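PDB 5NDX: glycosyl hydrolase from Rhizobium leguminosarum bv. trifolii, which is a bacterial orthologue of human alpha-L-iduronidase and probably hydrolyses O-glycosidic bonds in the manner of glycoside hydrolase family 39. Local coordinates for residues R423-E429 with S509-P515; L442-D446 with V514-T520; F449-V455 with A489-L495. The protein carries 2 engineered substitutions. One frame throughout, in Å; residues are numbered along the deposited sequence.

Contact 1. Residues R423-E429 with S509-P515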
loop_
_atom_site.group_PDB
_atom_site.type_symbol
_atom_site.label_atom_id
_atom_site.label_comp_id
_atom_site.label_asym_id
_atom_site.label_seq_id
_atom_site.Cartn_x
_atom_site.Cartn_y
_atom_site.Cartn_z
ATOM N N ARG A 423 -10.687 -25.023 -5.126
ATOM C CA ARG A 423 -9.645 -24.786 -6.113
ATOM C C ARG A 423 -10.208 -24.992 -7.489
ATOM O O ARG A 423 -11.174 -25.741 -7.617
ATOM C CB ARG A 423 -8.373 -25.613 -5.846
ATOM C CG ARG A 423 -8.460 -27.112 -5.939
ATOM C CD ARG A 423 -7.042 -27.671 -5.749
ATOM N NE ARG A 423 -6.768 -27.723 -4.340
ATOM C CZ ARG A 423 -5.769 -27.183 -3.659
ATOM N NH1 ARG A 423 -4.772 -26.517 -4.173
ATOM N NH2 ARG A 423 -5.781 -27.376 -2.355
ATOM N N THR A 424 -9.690 -24.249 -8.476
ATOM C CA THR A 424 -9.979 -24.508 -9.865
ATOM C C THR A 424 -8.656 -24.716 -10.591
ATOM O O THR A 424 -7.593 -24.296 -10.135
ATOM C CB THR A 424 -10.492 -23.321 -10.730
ATOM O OG1 THR A 424 -10.498 -22.051 -10.094
ATOM C CG2 THR A 424 -11.650 -23.588 -11.370
ATOM N N ALA A 425 -8.776 -25.220 -11.801
ATOM C CA ALA A 425 -7.654 -25.414 -12.696
ATOM C C ALA A 425 -7.678 -24.333 -13.773
ATOM O O ALA A 425 -8.745 -24.052 -14.332
ATOM C CB ALA A 425 -7.750 -26.793 -13.300
ATOM N N VAL A 426 -6.517 -23.718 -14.029
ATOM C CA VAL A 426 -6.370 -22.773 -15.110
ATOM C C VAL A 426 -5.209 -23.207 -16.002
ATOM O O VAL A 426 -4.087 -23.540 -15.513
ATOM C CB VAL A 426 -6.140 -21.335 -14.598
ATOM C CG1 VAL A 426 -5.785 -20.370 -15.693
ATOM C CG2 VAL A 426 -7.371 -20.839 -13.850
ATOM N N ARG A 427 -5.481 -23.230 -17.305
ATOM C CA ARG A 427 -4.420 -23.347 -18.302
ATOM C C ARG A 427 -4.254 -21.947 -18.851
ATOM O O ARG A 427 -5.177 -21.414 -19.466
ATOM C CB ARG A 427 -4.748 -24.294 -19.426
ATOM C CG ARG A 427 -3.636 -24.420 -20.485
ATOM C CD ARG A 427 -4.077 -25.233 -21.709
ATOM N NE ARG A 427 -2.999 -25.204 -22.688
ATOM C CZ ARG A 427 -2.001 -26.089 -22.782
ATOM N NH1 ARG A 427 -1.882 -27.160 -22.000
ATOM N NH2 ARG A 427 -1.082 -25.884 -23.698
ATOM N N LEU A 428 -3.099 -21.352 -18.586
ATOM C CA LEU A 428 -2.843 -19.980 -18.979
ATOM C C LEU A 428 -1.931 -20.008 -20.190
ATOM O O LEU A 428 -0.858 -20.589 -20.136
ATOM C CB LEU A 428 -2.166 -19.220 -17.851
ATOM C CG LEU A 428 -1.736 -17.774 -18.155
ATOM C CD1 LEU A 428 -2.966 -16.923 -18.382
ATOM C CD2 LEU A 428 -0.957 -17.221 -16.972
ATOM N N GLU A 429 -2.363 -19.356 -21.250
ATOM C CA GLU A 429 -1.607 -19.209 -22.489
ATOM C C GLU A 429 -1.344 -17.726 -22.710
ATOM O O GLU A 429 -2.228 -16.910 -22.552
ATOM C CB GLU A 429 -2.409 -19.801 -23.658
ATOM C CG GLU A 429 -2.574 -21.309 -23.462
ATOM C CD GLU A 429 -3.391 -22.048 -24.514
ATOM O OE1 GLU A 429 -3.763 -21.430 -25.522
ATOM O OE2 GLU A 429 -3.644 -23.270 -24.340
ATOM N N SER A 509 2.845 -21.232 -22.233
ATOM C CA SER A 509 1.705 -21.725 -21.516
ATOM C C SER A 509 2.142 -22.439 -20.257
ATOM O O SER A 509 3.266 -22.951 -20.194
ATOM C CB SER A 509 0.850 -22.641 -22.418
ATOM O OG SER A 509 1.507 -23.875 -22.721
ATOM N N VAL A 510 1.211 -22.497 -19.305
ATOM C CA VAL A 510 1.410 -23.106 -18.016
ATOM C C VAL A 510 0.086 -23.538 -17.372
ATOM O O VAL A 510 -0.962 -22.920 -17.591
ATOM C CB VAL A 510 2.222 -22.157 -17.099
ATOM C CG1 VAL A 510 1.436 -20.917 -16.753
ATOM C CG2 VAL A 510 2.693 -22.886 -15.854
ATOM N N ASP A 511 0.141 -24.631 -16.622
ATOM C CA ASP A 511 -0.997 -25.092 -15.832
ATOM C C ASP A 511 -0.862 -24.512 -14.444
ATOM O O ASP A 511 0.224 -24.509 -13.881
ATOM C CB ASP A 511 -1.060 -26.586 -15.750
ATOM C CG ASP A 511 -1.565 -27.246 -17.070
ATOM O OD1 ASP A 511 -2.468 -26.695 -17.749
ATOM O OD2 ASP A 511 -1.059 -28.338 -17.406
ATOM N N LEU A 512 -1.966 -24.008 -13.907
ATOM C CA LEU A 512 -1.978 -23.513 -12.557
ATOM C C LEU A 512 -3.101 -24.183 -11.795
ATOM O O LEU A 512 -4.213 -24.298 -12.267
ATOM C CB LEU A 512 -2.213 -22.017 -12.571
ATOM C CG LEU A 512 -1.192 -21.130 -13.274
ATOM C CD1 LEU A 512 -1.769 -19.748 -13.484
ATOM C CD2 LEU A 512 0.046 -21.052 -12.401
ATOM N N ASP A 513 -2.776 -24.595 -10.592
ATOM C CA ASP A 513 -3.747 -25.006 -9.582
ATOM C C ASP A 513 -4.037 -23.760 -8.773
ATOM O O ASP A 513 -3.111 -23.135 -8.235
ATOM C CB ASP A 513 -3.133 -26.096 -8.720
ATOM C CG ASP A 513 -3.933 -26.334 -7.455
ATOM O OD1 ASP A 513 -5.067 -26.891 -7.588
ATOM O OD2 ASP A 513 -3.443 -25.867 -6.362
ATOM N N VAL A 514 -5.301 -23.365 -8.702
ATOM C CA VAL A 514 -5.667 -22.045 -8.219
ATOM C C VAL A 514 -6.596 -22.185 -6.995
ATOM O O VAL A 514 -7.781 -22.271 -7.150
ATOM C CB VAL A 514 -6.341 -21.241 -9.329
ATOM C CG1 VAL A 514 -6.713 -19.875 -8.857
ATOM C CG2 VAL A 514 -5.416 -21.115 -10.530
ATOM N N PRO A 515 -6.030 -22.177 -5.777
ATOM C CA PRO A 515 -6.895 -22.252 -4.594
ATOM C C PRO A 515 -7.768 -21.038 -4.386
ATOM O O PRO A 515 -7.440 -19.958 -4.844
ATOM C CB PRO A 515 -5.911 -22.370 -3.425
ATOM C CG PRO A 515 -4.592 -22.744 -4.041
ATOM C CD PRO A 515 -4.604 -22.171 -5.433
HETATM O O HOH W 1 -6.396 -27.187 -9.790
HETATM O O HOH W 2 -3.438 -28.203 -19.810
#

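Contact 2. Residues L442-D446 with V514-T520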
loop_
_atom_site.group_PDB
_atom_site.type_symbol
_atom_site.label_atom_id
_atom_site.label_comp_id
_atom_site.label_asym_id
_atom_site.label_seq_id
_atom_site.Cartn_x
_atom_site.Cartn_y
_atom_site.Cartn_z
ATOM N N LEU A 442 6.334 -17.333 -11.426
ATOM C CA LEU A 442 5.028 -17.512 -10.830
ATOM C C LEU A 442 5.118 -17.249 -9.337
ATOM O O LEU A 442 5.782 -17.983 -8.631
ATOM C CB LEU A 442 4.537 -18.925 -11.073
ATOM C CG LEU A 442 4.586 -19.397 -12.523
ATOM C CD1 LEU A 442 4.398 -20.900 -12.574
ATOM C CD2 LEU A 442 3.578 -18.679 -13.401
ATOM N N LEU A 443 4.488 -16.187 -8.874
ATOM C CA LEU A 443 4.448 -15.848 -7.459
ATOM C C LEU A 443 3.031 -16.160 -6.908
ATOM O O LEU A 443 2.038 -15.922 -7.604
ATOM C CB LEU A 443 4.727 -14.375 -7.287
ATOM C CG LEU A 443 6.072 -13.897 -7.778
ATOM C CD1 LEU A 443 6.060 -12.400 -7.947
ATOM C CD2 LEU A 443 7.106 -14.278 -6.729
ATOM N N ARG A 444 2.963 -16.642 -5.669
ATOM C CA ARG A 444 1.720 -17.115 -5.077
ATOM C C ARG A 444 1.617 -16.740 -3.624
ATOM O O ARG A 444 2.576 -16.914 -2.839
ATOM C CB ARG A 444 1.642 -18.646 -5.197
ATOM C CG ARG A 444 0.486 -19.380 -4.507
ATOM C CD ARG A 444 -0.869 -18.954 -4.984
ATOM N NE ARG A 444 -1.131 -19.302 -6.363
ATOM C CZ ARG A 444 -1.366 -20.546 -6.818
ATOM N NH1 ARG A 444 -1.344 -21.604 -6.026
ATOM N NH2 ARG A 444 -1.623 -20.728 -8.098
ATOM N N ILE A 445 0.445 -16.222 -3.293
ATOM C CA ILE A 445 -0.010 -16.062 -1.939
ATOM C C ILE A 445 -1.241 -16.979 -1.753
ATOM O O ILE A 445 -2.276 -16.749 -2.351
ATOM C CB ILE A 445 -0.416 -14.607 -1.589
ATOM C CG1 ILE A 445 0.723 -13.654 -1.916
ATOM C CG2 ILE A 445 -0.760 -14.525 -0.096
ATOM C CD1 ILE A 445 0.331 -12.201 -1.888
ATOM N N ASP A 446 -1.089 -17.992 -0.915
ATOM C CA ASP A 446 -2.187 -18.886 -0.577
ATOM C C ASP A 446 -1.784 -19.542 0.737
ATOM O O ASP A 446 -0.787 -19.162 1.376
ATOM C CB ASP A 446 -2.548 -19.865 -1.705
ATOM C CG ASP A 446 -1.452 -20.889 -2.021
ATOM O OD1 ASP A 446 -0.537 -21.073 -1.162
ATOM O OD2 ASP A 446 -1.498 -21.563 -3.129
ATOM N N VAL A 514 -5.301 -23.365 -8.702
ATOM C CA VAL A 514 -5.667 -22.045 -8.219
ATOM C C VAL A 514 -6.596 -22.185 -6.995
ATOM O O VAL A 514 -7.781 -22.271 -7.150
ATOM C CB VAL A 514 -6.341 -21.241 -9.329
ATOM C CG1 VAL A 514 -6.713 -19.875 -8.857
ATOM C CG2 VAL A 514 -5.416 -21.115 -10.530
ATOM N N PRO A 515 -6.030 -22.177 -5.777
ATOM C CA PRO A 515 -6.895 -22.252 -4.594
ATOM C C PRO A 515 -7.768 -21.038 -4.386
ATOM O O PRO A 515 -7.440 -19.958 -4.844
ATOM C CB PRO A 515 -5.911 -22.370 -3.425
ATOM C CG PRO A 515 -4.592 -22.744 -4.041
ATOM C CD PRO A 515 -4.604 -22.171 -5.433
ATOM N N LEU A 516 -8.892 -21.267 -3.719
ATOM C CA LEU A 516 -9.756 -20.226 -3.205
ATOM C C LEU A 516 -9.510 -20.154 -1.690
ATOM O O LEU A 516 -9.769 -21.136 -0.982
ATOM C CB LEU A 516 -11.214 -20.544 -3.494
ATOM C CG LEU A 516 -12.252 -19.600 -2.875
ATOM C CD1 LEU A 516 -12.116 -18.271 -3.546
ATOM C CD2 LEU A 516 -13.672 -20.174 -3.081
ATOM N N PRO A 517 -9.040 -19.028 -1.151
ATOM C CA PRO A 517 -8.543 -17.855 -1.865
ATOM C C PRO A 517 -7.072 -17.932 -2.251
ATOM O O PRO A 517 -6.297 -18.655 -1.625
ATOM C CB PRO A 517 -8.706 -16.743 -0.844
ATOM C CG PRO A 517 -8.574 -17.390 0.487
ATOM C CD PRO A 517 -8.976 -18.840 0.325
ATOM N N SER A 518 -6.702 -17.169 -3.281
ATOM C CA SER A 518 -5.305 -17.031 -3.658
ATOM C C SER A 518 -5.106 -15.876 -4.587
ATOM O O SER A 518 -6.052 -15.380 -5.214
ATOM C CB SER A 518 -4.768 -18.336 -4.311
ATOM O OG SER A 518 -5.343 -18.520 -5.618
ATOM N N LEU A 519 -3.863 -15.400 -4.603
ATOM C CA LEU A 519 -3.419 -14.409 -5.570
ATOM C C LEU A 519 -2.178 -14.978 -6.222
ATOM O O LEU A 519 -1.250 -15.369 -5.528
ATOM C CB LEU A 519 -3.061 -13.085 -4.872
ATOM C CG LEU A 519 -2.618 -11.955 -5.799
ATOM C CD1 LEU A 519 -3.704 -11.588 -6.820
ATOM C CD2 LEU A 519 -2.250 -10.693 -4.971
ATOM N N THR A 520 -2.167 -15.010 -7.531
ATOM C CA THR A 520 -1.034 -15.481 -8.302
ATOM C C THR A 520 -0.553 -14.328 -9.207
ATOM O O THR A 520 -1.359 -13.686 -9.872
ATOM C CB THR A 520 -1.416 -16.638 -9.212
ATOM O OG1 THR A 520 -2.047 -17.673 -8.466
ATOM C CG2 THR A 520 -0.218 -17.256 -9.917
#

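Contact 3. Residues F449-V455 with A489-L495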
loop_
_atom_site.group_PDB
_atom_site.type_symbol
_atom_site.label_atom_id
_atom_site.label_comp_id
_atom_site.label_asym_id
_atom_site.label_seq_id
_atom_site.Cartn_x
_atom_site.Cartn_y
_atom_site.Cartn_z
ATOM N N PHE A 449 1.859 -20.852 0.430
ATOM C CA PHE A 449 2.900 -19.972 -0.063
ATOM C C PHE A 449 2.696 -18.561 0.447
ATOM O O PHE A 449 1.592 -18.002 0.330
ATOM C CB PHE A 449 2.893 -20.004 -1.622
ATOM C CG PHE A 449 3.336 -21.336 -2.219
ATOM C CD1 PHE A 449 4.666 -21.584 -2.474
ATOM C CD2 PHE A 449 2.416 -22.322 -2.514
ATOM C CE1 PHE A 449 5.083 -22.817 -2.958
ATOM C CE2 PHE A 449 2.806 -23.564 -3.039
ATOM C CZ PHE A 449 4.165 -23.806 -3.245
ATOM N N THR A 450 3.778 -17.937 0.915
ATOM C CA THR A 450 3.737 -16.577 1.439
ATOM C C THR A 450 2.725 -16.525 2.605
ATOM O O THR A 450 1.823 -15.665 2.655
ATOM C CB THR A 450 3.393 -15.515 0.363
ATOM O OG1 THR A 450 3.987 -15.848 -0.887
ATOM C CG2 THR A 450 3.837 -14.134 0.819
ATOM N N ASN A 451 2.919 -17.453 3.529
ATOM C CA ASN A 451 1.919 -17.883 4.512
ATOM C C ASN A 451 2.506 -17.898 5.940
ATOM O O ASN A 451 2.412 -18.922 6.646
ATOM C CB ASN A 451 1.462 -19.313 4.105
ATOM C CG ASN A 451 2.599 -20.343 4.162
ATOM O OD1 ASN A 451 3.780 -20.008 4.122
ATOM N ND2 ASN A 451 2.234 -21.591 4.333
ATOM N N PRO A 452 3.063 -16.763 6.399
ATOM C CA PRO A 452 3.735 -16.772 7.689
ATOM C C PRO A 452 2.819 -17.028 8.892
ATOM O O PRO A 452 3.278 -17.597 9.899
ATOM C CB PRO A 452 4.393 -15.386 7.763
ATOM C CG PRO A 452 3.528 -14.531 6.938
ATOM C CD PRO A 452 3.098 -15.412 5.798
ATOM N N MET A 453 1.549 -16.676 8.785
ATOM C CA MET A 453 0.659 -16.972 9.885
ATOM C C MET A 453 0.434 -18.473 10.057
ATOM O O MET A 453 0.397 -18.934 11.202
ATOM C CB MET A 453 -0.694 -16.240 9.745
ATOM C CG MET A 453 -1.508 -16.218 11.044
ATOM S SD MET A 453 -3.005 -15.225 10.936
ATOM C CE MET A 453 -3.699 -15.493 12.588
ATOM N N GLU A 454 0.249 -19.219 8.944
ATOM C CA GLU A 454 0.108 -20.670 9.002
ATOM C C GLU A 454 1.383 -21.283 9.585
ATOM O O GLU A 454 1.341 -22.216 10.417
ATOM C CB GLU A 454 -0.197 -21.333 7.640
ATOM C CG GLU A 454 -1.625 -21.118 7.124
ATOM C CD GLU A 454 -1.863 -19.714 6.479
ATOM O OE1 GLU A 454 -0.970 -18.827 6.480
ATOM O OE2 GLU A 454 -2.999 -19.485 6.000
ATOM N N VAL A 455 2.518 -20.751 9.171
ATOM C CA VAL A 455 3.780 -21.275 9.643
ATOM C C VAL A 455 3.882 -21.071 11.165
ATOM O O VAL A 455 4.286 -21.958 11.881
ATOM C CB VAL A 455 4.949 -20.624 8.890
ATOM C CG1 VAL A 455 6.262 -21.013 9.541
ATOM C CG2 VAL A 455 4.942 -21.078 7.437
ATOM N N ALA A 489 9.087 -17.434 5.155
ATOM C CA ALA A 489 7.714 -17.570 4.726
ATOM C C ALA A 489 7.054 -16.258 4.385
ATOM O O ALA A 489 6.095 -16.276 3.597
ATOM C CB ALA A 489 6.864 -18.309 5.780
ATOM N N GLN A 490 7.557 -15.130 4.899
ATOM C CA GLN A 490 6.851 -13.871 4.737
ATOM C C GLN A 490 7.035 -13.255 3.365
ATOM O O GLN A 490 6.265 -12.368 3.001
ATOM C CB GLN A 490 7.291 -12.815 5.759
ATOM C CG GLN A 490 8.612 -12.086 5.430
ATOM C CD GLN A 490 9.084 -11.110 6.491
ATOM O OE1 GLN A 490 10.124 -10.400 6.309
ATOM N NE2 GLN A 490 8.383 -11.028 7.569
ATOM N N GLU A 491 8.049 -13.712 2.624
ATOM C CA GLU A 491 8.388 -13.115 1.336
ATOM C C GLU A 491 7.546 -13.691 0.201
ATOM O O GLU A 491 7.330 -14.904 0.148
ATOM C CB GLU A 491 9.877 -13.320 0.991
ATOM C CG GLU A 491 10.893 -12.747 2.000
ATOM C CD GLU A 491 10.703 -11.277 2.350
ATOM O OE1 GLU A 491 10.087 -10.514 1.544
ATOM O OE2 GLU A 491 11.226 -10.865 3.446
ATOM N N PRO A 492 7.092 -12.829 -0.724
ATOM C CA PRO A 492 6.325 -13.330 -1.896
ATOM C C PRO A 492 7.088 -14.495 -2.518
ATOM O O PRO A 492 8.261 -14.367 -2.898
ATOM C CB PRO A 492 6.298 -12.129 -2.821
ATOM C CG PRO A 492 6.282 -10.976 -1.894
ATOM C CD PRO A 492 7.163 -11.366 -0.721
ATOM N N ALA A 493 6.427 -15.624 -2.557
ATOM C CA ALA A 493 7.050 -16.887 -2.836
ATOM C C ALA A 493 6.854 -17.341 -4.280
ATOM O O ALA A 493 5.753 -17.260 -4.840
ATOM C CB ALA A 493 6.428 -17.948 -1.912
ATOM N N LEU A 494 7.916 -17.896 -4.847
ATOM C CA LEU A 494 7.811 -18.617 -6.109
ATOM C C LEU A 494 7.036 -19.941 -5.957
ATOM O O LEU A 494 7.400 -20.821 -5.183
ATOM C CB LEU A 494 9.219 -18.906 -6.662
ATOM C CG LEU A 494 9.943 -17.610 -7.138
ATOM C CD1 LEU A 494 11.428 -17.822 -7.387
ATOM C CD2 LEU A 494 9.299 -17.050 -8.385
ATOM N N LEU A 495 6.005 -20.084 -6.762
ATOM C CA LEU A 495 5.157 -21.243 -6.784
ATOM C C LEU A 495 5.947 -22.434 -7.339
ATOM O O LEU A 495 5.800 -23.563 -6.862
ATOM C CB LEU A 495 3.903 -20.965 -7.635
ATOM C CG LEU A 495 2.901 -22.121 -7.736
ATOM C CD1 LEU A 495 2.224 -22.439 -6.402
ATOM C CD2 LEU A 495 1.855 -21.783 -8.797
#

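Contact 1. Residues R423-E429 with S509-P515
Arg423 and Asp513 sit diagonally across an antiparallel strand pair and join in a salt bridge. Arg423 NH1 lies 2.6 Å from Asp513 OD2, on its syn lone pair, with guanidinium and carboxylate nearly coplanar, 15° apart. Arg423 CG is wedged between its backbone N and carbonyl carbon (chi1 65°), and a bend at chi3 then swings the tip over to the other strand. Asp513 OD1 accepts a water that also bonds weakly to Thr424 O.

Arg427, on the same face, is extended from CG to NE and stays with its own strand: NE donates in the guanidinium plane to Glu429 OE2, 2.6 Å away, on the anti lone pair. Its guanidinium stands 73° from the Asp511 carboxylate, and a water links the two, 2.9 Å from Arg427 NH1 and 2.7 Å from Asp511 OD1. Long charged chains suit this rather open face.

The other face, apart from Thr424, is aliphatic. Val426 CG2 meets Val514 CG2 at 3.9 Å, and Leu428 CB lies 4.1 Å from Val510 CG1; branched side chains fit the extended backbone, where Thr424-Val514, Val426-Leu512 and Leu428-Val510 are hydrogen-bonded pairs.

Strand 508-516 is one of the two outermost strands of its sheet, whereas strand 422-431 is bonded on its far side to strand 4-10, with Arg6 adding a salt bridge to Glu429. Leu512 and Val514 pack on Leu411 of strand 407-413.

Contact 2. Residues L442-D446 with V514-T520
Arg444 reaches across an antiparallel strand pair to Thr520, beside a turn with a cis peptide before Pro517 that joins strands 508-516 and 518-526 of the beta domain accompanying the catalytic barrel. At its root, Arg444 CB lies against Leu495 of the strand beyond. With chi1 at 174° the chain leaves opposite the backbone N, and CG passes 3.3 Å from Asp446 OD2. A bend at chi2 brings CD to 3.6 Å from Leu519 O, and a second at chi3 turns NE toward Thr520. NE donates to Thr520 OG1 at 2.8 Å, near the guanidinium plane, and NH2 adds a weak bond to the same oxygen while also bonding Asp513 O. NH1 forms a salt bridge with Asp446 OD2 at 2.9 Å. Pro515 CD covers one guanidinium face, 3.4 Å from NH1. Arginine suits this buried place because its N-H groups point to several acceptors at once. A leucine here would probably leave Asp446 OD2 without its charged mate and the Thr520 hydroxyl without its donors.

Asp446 is fixed from its other oxygen too, since OD1 accepts the Glu448 N-H. On the opposite face Ile445 and Leu519 pair as apolar neighbours and pack on helices 364-372 and 282-300. The turn itself is pinned by Ser518 OG, which donates to Pro515 O at 2.7 Å, in the carbonyl plane and on a lone pair.

Contact 3. Residues F449-V455 with A489-L495
Phe449, its CG opposite the carbonyl carbon (chi1 -68°), holds its ring against Leu495, whose CG lies opposite the backbone N (chi1 -180°) and sends CD1 over one ring face. This CH-pi contact belongs to two junctions between strand and helix in the beta domain: residues 449-455 lead from strand 436-445 into helix 452-457, while residues 489-495 leave helix 480-489 for strand 493-503. Leu495 CD1 is 4.0 Å from the Phe449 ring centroid and 25° off the normal, displaced toward the rim at CE2. At the ring edge, Ala493 CB lies 4.1 Å from Phe449 CD1, its single methyl small enough to sit between ring and Thr450.

Thr450 has a left-handed backbone, which turns the chain sharply. Its OG1 accepts the Ala493 N-H at 3.0 Å while donating to Arg444 O; a threonine hydroxyl can thus tie the loop to both neighbouring strands, with its methyl near the carbonyls of Gln490 and Glu491.

Beyond the turn, Asn451 occupies the N-cap position, its ND2 bonded to Glu447 O. Proline suits position 452, in the first turn of a helix, where no backbone N-H is needed. Ala489 CB fits against Val455 CG2 at 3.8 Å and Pro452 CB at 4.3 Å. Close by, Thr450 CA makes a CA-H...O contact with Ala489 O, 3.2 Å away.

In the fold
All three contacts reach the same mixed beta sheet, contact 3 only through the start of strand 493-503, away from the substrate pocket, and their centres lie about 10 Å (1 to 2), 11 Å (2 to 3) and 19 Å (1 to 3) apart. Contact 1 holds one outermost strand, 508-516, and contact 3 the start of the other; contact 2 lies between them. Contacts 1 and 2 share Val514 and Pro515 and interleave along the sequence, whereas both segments of contact 3 fall between those of either. Leu512 touches Leu495, which suggests that the sheet curls and brings its two outer strands near each other, consistent with the sandwich domain of family 39 enzymes, leaning on the barrel helices.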